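Side-chain contacts in oxysterol-binding protein homolog 3 (Saccharomyces cerevisiae, PDB 4IC4), which carries lipids between membranes in a hydrophobic pocket of its OSBP-related domain, in a transport made directional by its coupling to phosphoinositides: residues T78-P83 / G297-T302; S104-Y109 / G267-S272. All coordinates share one frame; numbering follows the deposited sequence.

Contact 1. Residues T78-P83 / G297-T302; sequences TFEYAP and GFTKFT
Glu80 lies across the ring of Phe301, and this is the tight part of the contact. The CA of Glu80 stands 3.9 Å from the centroid of the Phe301 ring, 8° off its normal, a CH-pi contact over the middle of the face. The two side chains, of Glu80 and Phe301, slide past each other in opposite directions: Glu80 runs out extended, CG anti to the backbone N (chi1 178°), and its CG comes to 3.8 Å from Phe301 CB. Carboxylate and ring planes are only 5° apart, yet the carboxylate lies beyond the ring, near the start of helix 300-305.

Here the fit is looser and water takes over. Glu80 OE2 and Thr299 OG1 remain 4.0 Å apart, and no direct hydrogen bond joins the segments. One water donates to Glu80 OE1 and also bonds Thr299 OG1, at 2.8 Å. A second accepts from Phe301 N at 3.0 Å and probably donates to Glu80 OE2, though other acceptors may compete for its protons. The carboxylate thus meets the helix N-terminus through two bridging waters, where its negative charge would probably suit the helix dipole. Thr299, the N-cap residue, is held to the first turn by Thr299 N donating to Thr302 OG1 (3.1 Å).

On the other segment, a type I turn from Phe79 to Ala82 presents Glu80, closed by Ala82 N to Phe79 O. The contact joins this turn, between helices 71-76 and 83-88, to helix 300-305; Phe79 also packs on strand 137-145, Phe301 on strand 127-132, and Thr302 OG1 bonds Glu77.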
loop_
_atom_site.group_PDB
_atom_site.type_symbol
_atom_site.label_atom_id
_atom_site.label_comp_id
_atom_site.label_asym_id
_atom_site.label_seq_id
_atom_site.Cartn_x
_atom_site.Cartn_y
_atom_site.Cartn_z
ATOM N N THR A 78 -0.866 2.383 -3.073
ATOM C CA THR A 78 0.224 2.520 -4.030
ATOM C C THR A 78 -0.392 2.971 -5.359
ATOM O O THR A 78 0.280 3.583 -6.191
ATOM C CB THR A 78 0.941 1.162 -4.247
ATOM O OG1 THR A 78 1.690 0.828 -3.071
ATOM C CG2 THR A 78 1.886 1.221 -5.444
ATOM N N PHE A 79 -1.680 2.685 -5.538
ATOM C CA PHE A 79 -2.387 3.023 -6.771
ATOM C C PHE A 79 -3.284 4.261 -6.729
ATOM O O PHE A 79 -4.076 4.492 -7.643
ATOM C CB PHE A 79 -3.184 1.798 -7.235
ATOM C CG PHE A 79 -2.314 0.647 -7.642
ATOM C CD1 PHE A 79 -1.751 0.604 -8.916
ATOM C CD2 PHE A 79 -1.998 -0.357 -6.736
ATOM C CE1 PHE A 79 -0.884 -0.421 -9.278
ATOM C CE2 PHE A 79 -1.129 -1.390 -7.088
ATOM C CZ PHE A 79 -0.571 -1.420 -8.364
ATOM N N GLU A 80 -3.146 5.069 -5.682
ATOM C CA GLU A 80 -3.944 6.285 -5.567
ATOM C C GLU A 80 -3.793 7.163 -6.811
ATOM O O GLU A 80 -4.758 7.779 -7.260
ATOM C CB GLU A 80 -3.527 7.095 -4.330
ATOM C CG GLU A 80 -4.296 8.405 -4.178
ATOM C CD GLU A 80 -3.836 9.253 -3.000
ATOM O OE1 GLU A 80 -2.956 8.815 -2.224
ATOM O OE2 GLU A 80 -4.369 10.372 -2.853
ATOM N N TYR A 81 -2.579 7.219 -7.358
ATOM C CA TYR A 81 -2.312 8.049 -8.530
ATOM C C TYR A 81 -2.071 7.220 -9.790
ATOM O O TYR A 81 -1.199 7.530 -10.614
ATOM C CB TYR A 81 -1.115 8.965 -8.247
ATOM C CG TYR A 81 -1.321 9.864 -7.045
ATOM C CD1 TYR A 81 -2.055 11.049 -7.142
ATOM C CD2 TYR A 81 -0.810 9.510 -5.796
ATOM C CE1 TYR A 81 -2.277 11.861 -6.015
ATOM C CE2 TYR A 81 -1.026 10.313 -4.671
ATOM C CZ TYR A 81 -1.757 11.482 -4.786
ATOM O OH TYR A 81 -1.963 12.261 -3.669
ATOM N N ALA A 82 -2.869 6.168 -9.929
ATOM C CA ALA A 82 -2.804 5.274 -11.077
ATOM C C ALA A 82 -2.885 6.001 -12.425
ATOM O O ALA A 82 -2.327 5.523 -13.415
ATOM C CB ALA A 82 -3.919 4.236 -10.985
ATOM N N PRO A 83 -3.601 7.144 -12.495
ATOM C CA PRO A 83 -3.670 7.839 -13.788
ATOM C C PRO A 83 -2.291 8.196 -14.349
ATOM O O PRO A 83 -2.145 8.433 -15.548
ATOM C CB PRO A 83 -4.520 9.065 -13.473
ATOM C CG PRO A 83 -5.485 8.523 -12.460
ATOM C CD PRO A 83 -4.593 7.699 -11.553
ATOM N N GLY A 297 -4.986 11.214 9.626
ATOM C CA GLY A 297 -4.230 11.813 8.537
ATOM C C GLY A 297 -4.543 11.170 7.195
ATOM O O GLY A 297 -3.778 11.296 6.241
ATOM N N PHE A 298 -5.682 10.489 7.130
ATOM C CA PHE A 298 -6.136 9.800 5.918
ATOM C C PHE A 298 -6.341 10.707 4.709
ATOM O O PHE A 298 -6.735 11.867 4.849
ATOM C CB PHE A 298 -7.493 9.132 6.167
ATOM C CG PHE A 298 -7.422 7.731 6.715
ATOM C CD1 PHE A 298 -6.280 7.241 7.341
ATOM C CD2 PHE A 298 -8.550 6.916 6.643
ATOM C CE1 PHE A 298 -6.267 5.956 7.891
ATOM C CE2 PHE A 298 -8.546 5.640 7.187
ATOM C CZ PHE A 298 -7.406 5.159 7.811
ATOM N N THR A 299 -6.088 10.165 3.520
ATOM C CA THR A 299 -6.367 10.900 2.292
ATOM C C THR A 299 -7.812 10.507 1.984
ATOM O O THR A 299 -8.367 9.605 2.624
ATOM C CB THR A 299 -5.503 10.445 1.083
ATOM O OG1 THR A 299 -5.926 9.146 0.640
ATOM C CG2 THR A 299 -4.031 10.406 1.454
ATOM N N LYS A 300 -8.437 11.179 1.027
ATOM C CA LYS A 300 -9.795 10.811 0.670
ATOM C C LYS A 300 -9.774 9.382 0.137
ATOM O O LYS A 300 -10.691 8.607 0.389
ATOM C CB LYS A 300 -10.362 11.768 -0.379
ATOM C CG LYS A 300 -10.753 13.107 0.208
ATOM C CD LYS A 300 -11.347 14.034 -0.835
ATOM C CE LYS A 300 -11.758 15.354 -0.204
ATOM N NZ LYS A 300 -12.330 16.289 -1.211
ATOM N N PHE A 301 -8.709 9.032 -0.581
ATOM C CA PHE A 301 -8.577 7.688 -1.139
ATOM C C PHE A 301 -8.522 6.666 0.002
ATOM O O PHE A 301 -9.171 5.620 -0.059
ATOM C CB PHE A 301 -7.306 7.595 -1.996
ATOM C CG PHE A 301 -7.206 6.331 -2.816
ATOM C CD1 PHE A 301 -7.923 6.191 -4.001
ATOM C CD2 PHE A 301 -6.377 5.288 -2.413
ATOM C CE1 PHE A 301 -7.813 5.035 -4.776
ATOM C CE2 PHE A 301 -6.261 4.125 -3.187
ATOM C CZ PHE A 301 -6.978 4.003 -4.367
ATOM N N THR A 302 -7.757 6.970 1.048
ATOM C CA THR A 302 -7.656 6.056 2.183
ATOM C C THR A 302 -9.029 5.853 2.817
ATOM O O THR A 302 -9.422 4.732 3.137
ATOM C CB THR A 302 -6.734 6.603 3.290
ATOM O OG1 THR A 302 -5.564 7.184 2.706
ATOM C CG2 THR A 302 -6.324 5.473 4.237
HETATM O O HOH W 1 -4.267 7.159 -0.307
HETATM O O HOH W 2 -7.066 11.034 -2.022
#

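Contact 2. Residues S104-Y109 / G267-S272; sequences SFLSIY and GKWTQS
Trp269 sets the benzene side of its indole against the 3-10 turn of residues 105-108, meeting mostly backbone. Its CE3 lies 3.4 Å from Leu106 O, an oblique approach. Tyr109 C, by contrast, sits near the indole plane, off the edge at 4.0 Å from Trp269 CZ3. Leu106 adds the apolar side, with its CB 4.0 Å from Trp269 CE3. The indole is swung to this position by a chi1 of 53°, which sets CG between the backbone N and carbonyl carbon, while NE1, on the pyrrole side, bonds Ser245 O.

Trp269 follows strand 263-268, in a hairpin turn to strand 272-275 whose pairing begins with a classic beta bulge, Gln271 and Ser272 both facing Lys268. An alanine in place of Trp269 would probably open a gap beside Leu106 and Tyr109 and leave Ser245 O without its indole donor.

Nearer the hairpin backbone, Ser107 CB packs 3.2 Å from Trp269 O, a buried carbonyl with no hydrogen-bond partner. The hydroxyl of Ser107 instead turns back within its own segment, donating to Ser104 O at 2.6 Å with a C=O...OG angle of 168°; Ser107 N shares that acceptor.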
loop_
_atom_site.group_PDB
_atom_site.type_symbol
_atom_site.label_atom_id
_atom_site.label_comp_id
_atom_site.label_asym_id
_atom_site.label_seq_id
_atom_site.Cartn_x
_atom_site.Cartn_y
_atom_site.Cartn_z
ATOM N N SER A 104 5.007 8.618 -5.691
ATOM C CA SER A 104 3.740 9.137 -5.187
ATOM C C SER A 104 3.152 8.519 -3.930
ATOM O O SER A 104 2.552 9.233 -3.125
ATOM C CB SER A 104 2.678 9.114 -6.293
ATOM O OG SER A 104 2.327 7.793 -6.658
ATOM N N PHE A 105 3.318 7.216 -3.742
ATOM C CA PHE A 105 2.737 6.572 -2.572
ATOM C C PHE A 105 3.235 7.163 -1.252
ATOM O O PHE A 105 2.533 7.105 -0.241
ATOM C CB PHE A 105 3.003 5.063 -2.590
ATOM C CG PHE A 105 4.341 4.683 -2.046
ATOM C CD1 PHE A 105 5.493 4.872 -2.796
ATOM C CD2 PHE A 105 4.456 4.170 -0.756
ATOM C CE1 PHE A 105 6.744 4.557 -2.273
ATOM C CE2 PHE A 105 5.704 3.852 -0.219
ATOM C CZ PHE A 105 6.852 4.046 -0.981
ATOM N N LEU A 106 4.440 7.727 -1.254
ATOM C CA LEU A 106 4.999 8.309 -0.036
ATOM C C LEU A 106 4.142 9.442 0.513
ATOM O O LEU A 106 4.128 9.691 1.718
ATOM C CB LEU A 106 6.408 8.845 -0.297
ATOM C CG LEU A 106 7.496 7.814 -0.571
ATOM C CD1 LEU A 106 8.742 8.529 -1.081
ATOM C CD2 LEU A 106 7.800 7.034 0.701
ATOM N N SER A 107 3.418 10.114 -0.376
ATOM C CA SER A 107 2.584 11.250 -0.000
ATOM C C SER A 107 1.511 10.985 1.050
ATOM O O SER A 107 0.998 11.928 1.653
ATOM C CB SER A 107 1.927 11.857 -1.249
ATOM O OG SER A 107 1.015 10.949 -1.850
ATOM N N ILE A 108 1.153 9.723 1.272
ATOM C CA ILE A 108 0.121 9.448 2.271
ATOM C C ILE A 108 0.614 9.761 3.680
ATOM O O ILE A 108 -0.177 9.828 4.618
ATOM C CB ILE A 108 -0.381 7.974 2.230
ATOM C CG1 ILE A 108 0.748 7.002 2.574
ATOM C CG2 ILE A 108 -0.981 7.675 0.860
ATOM C CD1 ILE A 108 0.279 5.562 2.736
ATOM N N TYR A 109 1.919 9.970 3.820
ATOM C CA TYR A 109 2.500 10.273 5.121
ATOM C C TYR A 109 2.801 11.758 5.287
ATOM O O TYR A 109 3.496 12.146 6.226
ATOM C CB TYR A 109 3.780 9.462 5.318
ATOM C CG TYR A 109 3.547 7.972 5.271
ATOM C CD1 TYR A 109 2.756 7.348 6.231
ATOM C CD2 TYR A 109 4.085 7.190 4.245
ATOM C CE1 TYR A 109 2.496 5.983 6.179
ATOM C CE2 TYR A 109 3.830 5.816 4.181
ATOM C CZ TYR A 109 3.031 5.224 5.154
ATOM O OH TYR A 109 2.743 3.881 5.107
ATOM N N GLY A 267 11.230 17.779 -6.777
ATOM C CA GLY A 267 10.023 18.115 -6.051
ATOM C C GLY A 267 10.066 17.628 -4.617
ATOM O O GLY A 267 11.130 17.292 -4.089
ATOM N N LYS A 268 8.899 17.609 -3.986
ATOM C CA LYS A 268 8.761 17.149 -2.611
ATOM C C LYS A 268 7.684 16.073 -2.625
ATOM O O LYS A 268 6.625 16.269 -3.226
ATOM C CB LYS A 268 8.336 18.303 -1.698
ATOM C CG LYS A 268 9.384 19.395 -1.541
ATOM C CD LYS A 268 8.919 20.465 -0.567
ATOM C CE LYS A 268 10.014 21.487 -0.300
ATOM N NZ LYS A 268 9.550 22.551 0.637
ATOM N N TRP A 269 7.947 14.940 -1.980
ATOM C CA TRP A 269 6.964 13.861 -1.969
ATOM C C TRP A 269 5.713 14.216 -1.181
ATOM O O TRP A 269 4.728 13.478 -1.196
ATOM C CB TRP A 269 7.577 12.565 -1.428
ATOM C CG TRP A 269 8.243 12.694 -0.096
ATOM C CD1 TRP A 269 9.564 12.948 0.142
ATOM C CD2 TRP A 269 7.619 12.571 1.185
ATOM N NE1 TRP A 269 9.802 12.987 1.494
ATOM C CE2 TRP A 269 8.625 12.761 2.159
ATOM C CE3 TRP A 269 6.307 12.318 1.606
ATOM C CZ2 TRP A 269 8.360 12.707 3.531
ATOM C CZ3 TRP A 269 6.042 12.263 2.970
ATOM C CH2 TRP A 269 7.066 12.458 3.917
ATOM N N THR A 270 5.755 15.355 -0.502
ATOM C CA THR A 270 4.623 15.826 0.280
ATOM C C THR A 270 3.761 16.794 -0.524
ATOM O O THR A 270 2.714 17.236 -0.046
ATOM C CB THR A 270 5.096 16.580 1.532
ATOM O OG1 THR A 270 5.954 17.658 1.129
ATOM C CG2 THR A 270 5.853 15.655 2.467
ATOM N N GLN A 271 4.182 17.120 -1.744
ATOM C CA GLN A 271 3.426 18.092 -2.530
ATOM C C GLN A 271 3.364 17.892 -4.043
ATOM O O GLN A 271 2.283 17.736 -4.601
ATOM C CB GLN A 271 3.970 19.494 -2.240
ATOM C CG GLN A 271 2.969 20.642 -2.394
ATOM C CD GLN A 271 2.333 20.724 -3.771
ATOM O OE1 GLN A 271 1.370 20.013 -4.071
ATOM N NE2 GLN A 271 2.871 21.595 -4.619
ATOM N N SER A 272 4.512 17.908 -4.715
ATOM C CA SER A 272 4.508 17.777 -6.168
ATOM C C SER A 272 5.861 17.434 -6.769
ATOM O O SER A 272 6.875 17.429 -6.083
ATOM C CB SER A 272 4.020 19.080 -6.793
ATOM O OG SER A 272 4.921 20.130 -6.488
#

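Overall arrangement
Contacts 1 and 2 lie side by side, their centres 11 Å apart, and both belong to the OSBP-related domain. Segments 78-83 and 104-109 form the shared boundary: Tyr81 CE2 packs 3.5 Å from Ser107 OG, and Glu80 OE1 is 3.8 Å from Ile108 CG2. Along the chain, the whole of contact 2 falls between the two segments of contact 1, and most of the barrel strands fall between the segments of contact 2. Contact 1 is remote from the known lipid-binding residues. Contact 2 comes closer, the side chain of Tyr109 being about 8 Å from that of Lys118, which binds phosphatidylinositol 4-phosphate.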